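Local structure of polyketide synthase type I (Bacillus amyloliquefaciens, 5KKU) at residues Q13-S16 and I21-D24; R26-R31 and A287-H292; I39-R44 and V89-E94; V66-S69 and D73-L76. The protein carries, in this N-terminal piece, a dehydratase domain of the difficidin assembly line, which probably removes water from hydroxyacyl intermediates during polyketide synthesis. All coordinates share one frame; numbering follows the deposited sequence.

How the contacts relate
Contact 3 belongs to the core of the N-terminal hotdog: apolar side chains of helix 37-49 press on strand 86-97. Contacts 1 and 4 lie on the same side of the chain's centre, with their own centres about 7 Å apart, and share neighbouring strands, since 9-15 pairs with 73-83. Both are buried, yet contact 1 relies on loose apolar packing, whereas contact 4 adds a lysine bonded to a carbonyl. Contact 2 is only partly buried and joins a hairpin of the N-terminal half to the late helix 286-297 through Ile290 and Met289 meeting His28 and Val27. Arg31 ties the regions together: its O accepts from Thr68 N of contact 4, and its side chain packs on Val22 of contact 1.

Contact 1. Residues Q13-S16 and I21-D24; sequences QKIS and IVRD
Beyond the patch where Val22 meets Ile15 and Ser16, the short helix 20-23 ends at Asp24, whose OD2 is held by two groups: Arg23 NH1, 3.1 Å from Asp24 OD2 in a salt bridge, and the backbone N of Phe158. Both segments belong to the N-terminal hotdog fold of the dehydratase, where strand 9-15 leaves the sheet, turns, and enters this helix. Asp24 is the first residue to drop helical geometry, and a carboxylate suits the buried site because one oxygen can take an amide N-H and a guanidinium together; this pairing would favour the ionised form. Arg23 brings its guanidinium there by an almost fully extended chain, with CG opposite its backbone N (chi1 170°).

The contact itself is small and mostly apolar. Ile15, the last residue of strand 9-15 and still backbone-bonded to Lys74, offers its CG2 branch to Val22 CG1 at 4.3 Å, a loose approach. Two beta-branched residues fit here, since their short, stiff side chains bridge strand end and helix without needing polar partners. Arg31 of strand 30-33 and Thr68 also pack on Val22, which so lies between strand 9-15 and these two residues. The predicted proton acceptor, His25, follows directly in the chain, with its side chain about 6 Å from that of Val22. The second branch of Val22, seated between its own backbone N and carbonyl carbon, brings CG2 to 3.7 Å from Ser16 O.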
loop_
_atom_site.group_PDB
_atom_site.type_symbol
_atom_site.label_atom_id
_atom_site.label_comp_id
_atom_site.label_asym_id
_atom_site.label_seq_id
_atom_site.Cartn_x
_atom_site.Cartn_y
_atom_site.Cartn_z
ATOM N N GLN A 13 11.103 10.357 10.255
ATOM C CA GLN A 13 11.350 8.974 9.887
ATOM C C GLN A 13 12.430 8.873 8.823
ATOM O O GLN A 13 12.534 9.705 8.014
ATOM C CB GLN A 13 10.098 8.339 9.394
ATOM C CG GLN A 13 9.009 8.169 10.420
ATOM C CD GLN A 13 9.301 7.078 11.370
ATOM O OE1 GLN A 13 9.181 5.937 11.035
ATOM N NE2 GLN A 13 9.751 7.425 12.517
ATOM N N LYS A 14 13.206 7.815 8.847
ATOM C CA LYS A 14 14.285 7.656 7.898
ATOM C C LYS A 14 14.094 6.533 6.907
ATOM O O LYS A 14 13.917 5.437 7.276
ATOM C CB LYS A 14 15.579 7.423 8.633
ATOM C CG LYS A 14 15.844 8.404 9.727
ATOM C CD LYS A 14 17.278 8.354 10.147
ATOM C CE LYS A 14 17.627 9.512 11.036
ATOM N NZ LYS A 14 16.671 9.625 12.156
ATOM N N ILE A 15 14.127 6.820 5.634
ATOM C CA ILE A 15 14.111 5.804 4.606
ATOM C C ILE A 15 15.454 5.771 3.885
ATOM O O ILE A 15 15.707 6.538 3.028
ATOM C CB ILE A 15 13.019 6.051 3.574
ATOM C CG1 ILE A 15 11.641 6.052 4.187
ATOM C CG2 ILE A 15 13.079 5.025 2.480
ATOM C CD1 ILE A 15 11.304 4.851 5.020
ATOM N N SER A 16 16.323 4.868 4.269
ATOM C CA SER A 16 17.612 4.771 3.619
ATOM C C SER A 16 17.612 3.941 2.354
ATOM O O SER A 16 16.741 3.175 2.134
ATOM C CB SER A 16 18.634 4.258 4.580
ATOM O OG SER A 16 18.338 2.960 4.957
ATOM N N ILE A 21 12.650 -2.503 1.827
ATOM C CA ILE A 21 11.500 -2.170 0.995
ATOM C C ILE A 21 11.938 -1.691 -0.386
ATOM O O ILE A 21 11.586 -2.290 -1.403
ATOM C CB ILE A 21 10.624 -1.087 1.649
ATOM C CG1 ILE A 21 10.086 -1.578 2.995
ATOM C CG2 ILE A 21 9.482 -0.695 0.725
ATOM C CD1 ILE A 21 9.805 -0.466 3.983
ATOM N N VAL A 22 12.707 -0.608 -0.414
ATOM C CA VAL A 22 13.193 -0.046 -1.669
ATOM C C VAL A 22 14.187 -0.984 -2.346
ATOM O O VAL A 22 14.306 -0.999 -3.571
ATOM C CB VAL A 22 13.861 1.325 -1.452
ATOM C CG1 VAL A 22 12.868 2.310 -0.856
ATOM C CG2 VAL A 22 15.084 1.183 -0.559
ATOM N N ARG A 23 14.885 -1.754 -1.583
ATOM C CA ARG A 23 15.806 -2.630 -2.188
ATOM C C ARG A 23 15.077 -3.637 -3.023
ATOM O O ARG A 23 15.517 -4.002 -4.054
ATOM C CB ARG A 23 16.614 -3.269 -1.102
ATOM C CG ARG A 23 17.534 -4.408 -1.401
ATOM C CD ARG A 23 17.853 -4.921 -0.024
ATOM N NE ARG A 23 18.580 -6.138 0.075
ATOM C CZ ARG A 23 18.069 -7.350 0.143
ATOM N NH1 ARG A 23 16.814 -7.599 0.080
ATOM N NH2 ARG A 23 18.872 -8.337 0.296
ATOM N N ASP A 24 13.913 -4.035 -2.548
ATOM C CA ASP A 24 13.156 -5.096 -3.178
ATOM C C ASP A 24 11.890 -4.557 -3.854
ATOM O O ASP A 24 10.947 -5.238 -4.071
ATOM C CB ASP A 24 12.836 -6.180 -2.167
ATOM C CG ASP A 24 14.051 -6.998 -1.774
ATOM O OD1 ASP A 24 15.113 -6.847 -2.359
ATOM O OD2 ASP A 24 13.918 -7.804 -0.901
#

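Contact 2. Residues R26-R31 and A287-H292; sequences RVHQIR and ANMITH
Ile290 lays its CG1 over one face of the His28 ring, 3.6 Å from the ring centroid and only 14° off the ring normal, a CH-pi contact close to ideal. Its CD1 continues across the ring toward the far rim and comes within 3.6 Å of His28 NE2. This joins a beta hairpin of the N-terminal hotdog fold to helix 286-297, which follows the last strand of the C-terminal hotdog. Met289, the preceding helix residue, meets the same ring differently: its SD sits at the edge, near the ring plane, 5.2 Å from the centroid. The sulfur also rests on the neighbouring strand residue, with Met289 SD 3.6 Å from Val27 CG1. Methionine suits this buried corner, as its flexible chain, bent at its last torsion, can serve an aliphatic and an aromatic partner at once.

In the next shell, backbone geometry sets the ring in place. His28 and Gln29 are the central residues of a type I' turn from Val27 to Ile30, both with positive phi, and this tight reversal throws the imidazole outward to the helix while His152 stacks on it as well. Met289 points at the hairpin; Ile290, about a hundred degrees round the helix, reaches it with the end of its side chain. Next to the turn the hairpin is closed by Val27 N donating to Ile30 O at 2.9 Å.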
loop_
_atom_site.group_PDB
_atom_site.type_symbol
_atom_site.label_atom_id
_atom_site.label_comp_id
_atom_site.label_asym_id
_atom_site.label_seq_id
_atom_site.Cartn_x
_atom_site.Cartn_y
_atom_site.Cartn_z
ATOM N N ARG A 26 11.785 -1.999 -7.130
ATOM C CA ARG A 26 12.355 -1.065 -8.052
ATOM C C ARG A 26 11.526 -0.906 -9.305
ATOM O O ARG A 26 11.048 -1.840 -9.823
ATOM C CB ARG A 26 13.815 -1.402 -8.348
ATOM C CG ARG A 26 14.578 -2.081 -7.229
ATOM C CD ARG A 26 16.020 -2.334 -7.587
ATOM N NE ARG A 26 16.741 -2.882 -6.483
ATOM C CZ ARG A 26 18.007 -3.250 -6.477
ATOM N NH1 ARG A 26 18.773 -3.098 -7.530
ATOM N NH2 ARG A 26 18.500 -3.749 -5.397
ATOM N N VAL A 27 11.308 0.307 -9.726
ATOM C CA VAL A 27 10.624 0.592 -10.953
ATOM C C VAL A 27 11.562 1.202 -12.006
ATOM O O VAL A 27 12.127 2.222 -11.794
ATOM C CB VAL A 27 9.474 1.512 -10.647
ATOM C CG1 VAL A 27 8.706 1.862 -11.901
ATOM C CG2 VAL A 27 8.615 0.946 -9.552
ATOM N N HIS A 28 11.698 0.580 -13.146
ATOM C CA HIS A 28 12.789 0.841 -14.066
ATOM C C HIS A 28 14.147 0.897 -13.373
ATOM O O HIS A 28 14.908 1.761 -13.592
ATOM C CB HIS A 28 12.575 2.086 -14.905
ATOM C CG HIS A 28 11.440 2.012 -15.863
ATOM N ND1 HIS A 28 10.200 2.500 -15.564
ATOM C CD2 HIS A 28 11.372 1.580 -17.132
ATOM C CE1 HIS A 28 9.410 2.360 -16.598
ATOM N NE2 HIS A 28 10.096 1.791 -17.558
ATOM N N GLN A 29 14.415 -0.059 -12.544
ATOM C CA GLN A 29 15.715 -0.189 -11.957
ATOM C C GLN A 29 16.033 0.913 -10.985
ATOM O O GLN A 29 17.138 1.080 -10.631
ATOM C CB GLN A 29 16.804 -0.379 -13.031
ATOM C CG GLN A 29 16.873 -1.802 -13.554
ATOM C CD GLN A 29 17.973 -2.086 -14.559
ATOM O OE1 GLN A 29 17.891 -1.692 -15.715
ATOM N NE2 GLN A 29 18.974 -2.794 -14.133
ATOM N N ILE A 30 15.028 1.643 -10.578
ATOM C CA ILE A 30 15.202 2.674 -9.582
ATOM C C ILE A 30 14.470 2.283 -8.303
ATOM O O ILE A 30 13.381 1.833 -8.367
ATOM C CB ILE A 30 14.760 4.034 -10.088
ATOM C CG1 ILE A 30 15.613 4.478 -11.254
ATOM C CG2 ILE A 30 14.781 5.038 -8.985
ATOM C CD1 ILE A 30 14.888 5.404 -12.164
ATOM N N ARG A 31 15.116 2.477 -7.158
ATOM C CA ARG A 31 14.515 2.140 -5.873
ATOM C C ARG A 31 13.540 3.223 -5.422
ATOM O O ARG A 31 13.918 4.382 -5.256
ATOM C CB ARG A 31 15.597 1.933 -4.812
ATOM C CG ARG A 31 16.576 0.816 -5.135
ATOM C CD ARG A 31 17.546 0.582 -3.987
ATOM N NE ARG A 31 18.681 -0.243 -4.389
ATOM C CZ ARG A 31 19.532 -0.808 -3.540
ATOM N NH1 ARG A 31 19.380 -0.637 -2.233
ATOM N NH2 ARG A 31 20.537 -1.543 -3.994
ATOM N N ALA A 287 6.750 6.527 -20.553
ATOM C CA ALA A 287 7.639 7.585 -20.822
ATOM C C ALA A 287 7.575 8.686 -19.793
ATOM O O ALA A 287 8.572 9.225 -19.416
ATOM C CB ALA A 287 7.393 8.093 -22.216
ATOM N N ASN A 288 6.387 8.966 -19.314
ATOM C CA ASN A 288 6.187 9.874 -18.214
ATOM C C ASN A 288 6.819 9.363 -16.899
ATOM O O ASN A 288 7.475 10.094 -16.207
ATOM C CB ASN A 288 4.716 10.140 -17.998
ATOM C CG ASN A 288 4.014 10.695 -19.208
ATOM O OD1 ASN A 288 4.615 11.058 -20.185
ATOM N ND2 ASN A 288 2.721 10.738 -19.129
ATOM N N MET A 289 6.613 8.202 -16.619
ATOM C CA MET A 289 7.206 7.531 -15.466
ATOM C C MET A 289 8.729 7.472 -15.561
ATOM O O MET A 289 9.427 7.730 -14.581
ATOM C CB MET A 289 6.634 6.121 -15.309
ATOM C CG MET A 289 7.156 5.387 -14.082
ATOM S SD MET A 289 6.387 3.773 -13.847
ATOM C CE MET A 289 4.808 4.246 -13.144
ATOM N N ILE A 290 9.274 7.169 -16.720
ATOM C CA ILE A 290 10.729 7.195 -16.872
ATOM C C ILE A 290 11.323 8.566 -16.540
ATOM O O ILE A 290 12.179 8.686 -15.754
ATOM C CB ILE A 290 11.195 6.656 -18.240
ATOM C CG1 ILE A 290 10.856 5.182 -18.352
ATOM C CG2 ILE A 290 12.673 6.899 -18.474
ATOM C CD1 ILE A 290 11.218 4.567 -19.643
ATOM N N THR A 291 10.752 9.608 -17.104
ATOM C CA THR A 291 11.183 10.970 -16.861
ATOM C C THR A 291 11.110 11.264 -15.413
ATOM O O THR A 291 12.021 11.782 -14.869
ATOM C CB THR A 291 10.278 11.999 -17.541
ATOM O OG1 THR A 291 10.214 11.745 -18.937
ATOM C CG2 THR A 291 10.769 13.371 -17.308
ATOM N N HIS A 292 9.986 10.956 -14.820
ATOM C CA HIS A 292 9.688 11.196 -13.458
ATOM C C HIS A 292 10.693 10.533 -12.511
ATOM O O HIS A 292 11.290 11.194 -11.736
ATOM C CB HIS A 292 8.306 10.676 -13.224
ATOM C CG HIS A 292 7.718 11.017 -11.907
ATOM N ND1 HIS A 292 6.830 10.192 -11.279
ATOM C CD2 HIS A 292 7.802 12.118 -11.148
ATOM C CE1 HIS A 292 6.405 10.756 -10.177
ATOM N NE2 HIS A 292 6.992 11.922 -10.067
#

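Contact 3. Residues I39-R44 and V89-E94; sequences IDMLYR and VEITSE
Leu42 is the centre of the tight part, dividing its two methyl groups between alternate residues of the strand. CD1 presses on the end of Ile91, 3.4 Å from Ile91 CD1 and closer than ordinary van der Waals contact. CD2 meets Val89 tip to tip, at 3.6 Å from Val89 CG1, which lies opposite the valine's backbone N (chi1 178°). Leucine suits this place because its forked end can touch two strand residues at once, and Leu57, Met110 and Cys112 enclose it further. Toward the other end the packing slackens: Met41 SD stays 4.4 Å from Ile91 CD1.

The polar residues are kept off this interface. Glu90 and Thr92, alternating with the apolar pair, belong to the partly exposed face of the strand, and Glu90 turns away from the helix. On the helix, partly exposed Arg44 turns back over Met41 CA toward Asp40, in a salt bridge whose modelled length is doubtfully short. The helix and strand segments run at 118° to each other, their axes 10.8 Å apart. A helix laid across the inner, apolar face of an antiparallel sheet is the hallmark of the hotdog fold, with helix 37-49 as the sausage and the sheet as the bun.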
loop_
_atom_site.group_PDB
_atom_site.type_symbol
_atom_site.label_atom_id
_atom_site.label_comp_id
_atom_site.label_asym_id
_atom_site.label_seq_id
_atom_site.Cartn_x
_atom_site.Cartn_y
_atom_site.Cartn_z
ATOM N N ILE A 39 1.165 4.049 4.984
ATOM C CA ILE A 39 0.065 3.677 5.838
ATOM C C ILE A 39 0.587 3.045 7.141
ATOM O O ILE A 39 0.128 3.367 8.208
ATOM C CB ILE A 39 -0.956 2.750 5.124
ATOM C CG1 ILE A 39 -1.794 3.520 4.129
ATOM C CG2 ILE A 39 -1.870 2.057 6.100
ATOM C CD1 ILE A 39 -2.576 2.709 3.154
ATOM N N ASP A 40 1.586 2.174 7.025
ATOM C CA ASP A 40 2.232 1.567 8.188
ATOM C C ASP A 40 2.907 2.613 9.031
ATOM O O ASP A 40 2.871 2.580 10.207
ATOM C CB ASP A 40 3.246 0.513 7.786
ATOM C CG ASP A 40 4.113 0.044 8.929
ATOM O OD1 ASP A 40 3.727 -0.733 9.758
ATOM O OD2 ASP A 40 5.209 0.508 9.002
ATOM N N MET A 41 3.587 3.545 8.411
ATOM C CA MET A 41 4.295 4.578 9.141
ATOM C C MET A 41 3.359 5.364 10.025
ATOM O O MET A 41 3.688 5.613 11.128
ATOM C CB MET A 41 5.099 5.456 8.176
ATOM C CG MET A 41 5.697 6.765 8.631
ATOM S SD MET A 41 6.784 7.529 7.432
ATOM C CE MET A 41 7.809 6.177 7.128
ATOM N N LEU A 42 2.218 5.750 9.497
ATOM C CA LEU A 42 1.241 6.512 10.232
ATOM C C LEU A 42 0.716 5.769 11.439
ATOM O O LEU A 42 0.580 6.321 12.462
ATOM C CB LEU A 42 0.099 6.950 9.353
ATOM C CG LEU A 42 0.255 8.334 8.789
ATOM C CD1 LEU A 42 1.274 8.358 7.698
ATOM C CD2 LEU A 42 -1.063 8.845 8.299
ATOM N N TYR A 43 0.462 4.493 11.271
ATOM C CA TYR A 43 0.013 3.661 12.343
ATOM C C TYR A 43 1.071 3.476 13.426
ATOM O O TYR A 43 0.729 3.443 14.547
ATOM C CB TYR A 43 -0.471 2.313 11.821
ATOM C CG TYR A 43 -1.932 2.274 11.483
ATOM C CD1 TYR A 43 -2.876 2.090 12.443
ATOM C CD2 TYR A 43 -2.363 2.456 10.193
ATOM C CE1 TYR A 43 -4.196 2.061 12.125
ATOM C CE2 TYR A 43 -3.680 2.421 9.872
ATOM C CZ TYR A 43 -4.577 2.201 10.849
ATOM O OH TYR A 43 -5.863 2.194 10.554
ATOM N N ARG A 44 2.343 3.376 13.065
ATOM C CA ARG A 44 3.377 3.260 14.048
ATOM C C ARG A 44 3.515 4.542 14.844
ATOM O O ARG A 44 3.678 4.495 16.018
ATOM C CB ARG A 44 4.728 2.912 13.459
ATOM C CG ARG A 44 4.831 1.625 12.701
ATOM C CD ARG A 44 6.255 1.325 12.290
ATOM N NE ARG A 44 7.035 2.516 12.001
ATOM C CZ ARG A 44 7.356 2.892 10.799
ATOM N NH1 ARG A 44 6.963 2.178 9.797
ATOM N NH2 ARG A 44 8.035 3.965 10.587
ATOM N N VAL A 89 -2.846 14.790 8.486
ATOM C CA VAL A 89 -1.510 14.288 8.428
ATOM C C VAL A 89 -0.864 14.503 7.077
ATOM O O VAL A 89 -1.418 14.217 6.064
ATOM C CB VAL A 89 -1.443 12.816 8.804
ATOM C CG1 VAL A 89 -0.037 12.293 8.679
ATOM C CG2 VAL A 89 -1.945 12.610 10.198
ATOM N N GLU A 90 0.355 14.982 7.079
ATOM C CA GLU A 90 1.083 15.128 5.845
ATOM C C GLU A 90 2.488 14.616 5.961
ATOM O O GLU A 90 3.136 14.853 6.950
ATOM C CB GLU A 90 1.101 16.566 5.412
ATOM C CG GLU A 90 -0.227 17.050 4.921
ATOM C CD GLU A 90 -0.221 18.519 4.633
ATOM O OE1 GLU A 90 -0.454 18.908 3.488
ATOM O OE2 GLU A 90 0.045 19.280 5.569
ATOM N N ILE A 91 2.941 13.953 4.931
ATOM C CA ILE A 91 4.290 13.464 4.864
ATOM C C ILE A 91 5.087 14.142 3.760
ATOM O O ILE A 91 4.732 14.155 2.619
ATOM C CB ILE A 91 4.315 11.970 4.668
ATOM C CG1 ILE A 91 3.543 11.276 5.753
ATOM C CG2 ILE A 91 5.741 11.491 4.597
ATOM C CD1 ILE A 91 3.537 9.811 5.594
ATOM N N THR A 92 6.197 14.726 4.113
ATOM C CA THR A 92 7.081 15.259 3.120
ATOM C C THR A 92 8.418 14.586 3.288
ATOM O O THR A 92 8.605 13.885 4.209
ATOM C CB THR A 92 7.239 16.777 3.250
ATOM O OG1 THR A 92 7.728 17.090 4.531
ATOM C CG2 THR A 92 5.986 17.420 3.050
ATOM N N SER A 93 9.349 14.877 2.408
ATOM C CA SER A 93 10.661 14.287 2.489
ATOM C C SER A 93 11.779 15.076 1.856
ATOM O O SER A 93 11.568 15.928 1.057
ATOM C CB SER A 93 10.646 12.893 1.913
ATOM O OG SER A 93 10.080 12.890 0.668
ATOM N N GLU A 94 12.995 14.720 2.179
ATOM C CA GLU A 94 14.146 15.462 1.779
ATOM C C GLU A 94 15.328 14.578 1.619
ATOM O O GLU A 94 15.386 13.604 2.259
ATOM C CB GLU A 94 14.428 16.456 2.880
ATOM C CG GLU A 94 15.515 17.445 2.668
ATOM C CD GLU A 94 16.070 17.967 3.963
ATOM O OE1 GLU A 94 15.366 18.014 4.947
ATOM O OE2 GLU A 94 17.221 18.359 3.972
#

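Contact 4. Residues V66-S69 and D73-L76; sequences VVTS and DKHL
Lys74 reaches Val67 O by folding its side chain: CG lies opposite its own carbonyl carbon (chi1 -68°), and the chain then bends at chi2 (-66°), chi3 and chi4, which curls it across to the backbone of strand 66-67. NZ then stands 2.6 Å from Val67 O, lying in the plane of that carbonyl at a C=O...N angle of 150°. This gives the ammonium of buried Lys74 one backbone acceptor.

The aliphatic part of the same chain does apolar work. Lys74 CG passes 4.0 Å from Val66 CG1, the two side chains sliding past each other in opposite directions, and Thr68 CG2 adds a looser touch at 4.4 Å from Lys74 CG. A lysine fits because its methylenes can line a hydrophobic wall while the amine reaches past it. The other branch of Val66 packs on the next inward-facing residue, with Val66 CG2 4.3 Å from Leu76 CD1.

Thr68 can turn its methyl this way while its OG1 bonds to His17 ND1. The segments are joined by side-chain packing and one side-chain-to-backbone bond: strand 66-67, at the margin of the small sheet with 30-33, is set against strand 73-83, which pairs with 9-15 and 86-97 in the curved antiparallel sheet of the N-terminal hotdog fold.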
loop_
_atom_site.group_PDB
_atom_site.type_symbol
_atom_site.label_atom_id
_atom_site.label_comp_id
_atom_site.label_asym_id
_atom_site.label_seq_id
_atom_site.Cartn_x
_atom_site.Cartn_y
_atom_site.Cartn_z
ATOM N N VAL A 66 8.776 8.338 -2.873
ATOM C CA VAL A 66 10.041 8.435 -2.178
ATOM C C VAL A 66 11.082 7.569 -2.892
ATOM O O VAL A 66 11.010 6.384 -2.852
ATOM C CB VAL A 66 9.925 8.031 -0.702
ATOM C CG1 VAL A 66 11.272 7.844 -0.057
ATOM C CG2 VAL A 66 9.106 9.017 0.082
ATOM N N VAL A 67 12.030 8.200 -3.568
ATOM C CA VAL A 67 13.090 7.536 -4.301
ATOM C C VAL A 67 14.435 7.646 -3.587
ATOM O O VAL A 67 14.827 8.690 -3.219
ATOM C CB VAL A 67 13.188 8.091 -5.714
ATOM C CG1 VAL A 67 14.445 7.660 -6.429
ATOM C CG2 VAL A 67 11.983 7.701 -6.511
ATOM N N THR A 68 15.160 6.548 -3.517
ATOM C CA THR A 68 16.501 6.556 -2.959
ATOM C C THR A 68 17.575 6.310 -3.973
ATOM O O THR A 68 17.314 5.865 -5.036
ATOM C CB THR A 68 16.683 5.593 -1.774
ATOM O OG1 THR A 68 16.666 4.245 -2.220
ATOM C CG2 THR A 68 15.621 5.757 -0.830
ATOM N N SER A 69 18.800 6.580 -3.606
ATOM C CA SER A 69 19.927 6.431 -4.470
ATOM C C SER A 69 21.162 6.008 -3.684
ATOM O O SER A 69 21.185 6.125 -2.506
ATOM C CB SER A 69 20.164 7.749 -5.178
ATOM O OG SER A 69 21.326 7.776 -5.927
ATOM N N ASP A 73 20.070 9.186 0.821
ATOM C CA ASP A 73 18.956 8.563 1.482
ATOM C C ASP A 73 17.788 9.535 1.526
ATOM O O ASP A 73 17.797 10.524 0.848
ATOM C CB ASP A 73 19.339 8.151 2.881
ATOM C CG ASP A 73 20.462 7.175 2.912
ATOM O OD1 ASP A 73 20.550 6.337 2.036
ATOM O OD2 ASP A 73 21.242 7.232 3.825
ATOM N N LYS A 74 16.784 9.275 2.328
ATOM C CA LYS A 74 15.720 10.222 2.521
ATOM C C LYS A 74 15.334 10.385 3.963
ATOM O O LYS A 74 15.304 9.459 4.675
ATOM C CB LYS A 74 14.502 9.855 1.707
ATOM C CG LYS A 74 14.677 9.968 0.245
ATOM C CD LYS A 74 14.887 11.372 -0.183
ATOM C CE LYS A 74 13.943 11.681 -1.289
ATOM N NZ LYS A 74 14.382 11.149 -2.594
ATOM N N HIS A 75 15.033 11.598 4.357
ATOM C CA HIS A 75 14.380 11.886 5.605
ATOM C C HIS A 75 12.979 12.279 5.375
ATOM O O HIS A 75 12.717 13.121 4.607
ATOM C CB HIS A 75 15.088 12.994 6.367
ATOM C CG HIS A 75 16.307 12.542 7.081
ATOM N ND1 HIS A 75 17.000 13.351 7.927
ATOM C CD2 HIS A 75 16.966 11.373 7.056
ATOM C CE1 HIS A 75 18.029 12.701 8.404
ATOM N NE2 HIS A 75 18.027 11.495 7.898
ATOM N N LEU A 76 12.053 11.683 6.062
ATOM C CA LEU A 76 10.661 12.006 5.931
ATOM C C LEU A 76 10.152 12.788 7.138
ATOM O O LEU A 76 10.544 12.569 8.226
ATOM C CB LEU A 76 9.871 10.716 5.768
ATOM C CG LEU A 76 9.794 10.097 4.392
ATOM C CD1 LEU A 76 11.147 9.885 3.767
ATOM C CD2 LEU A 76 8.976 8.839 4.409
#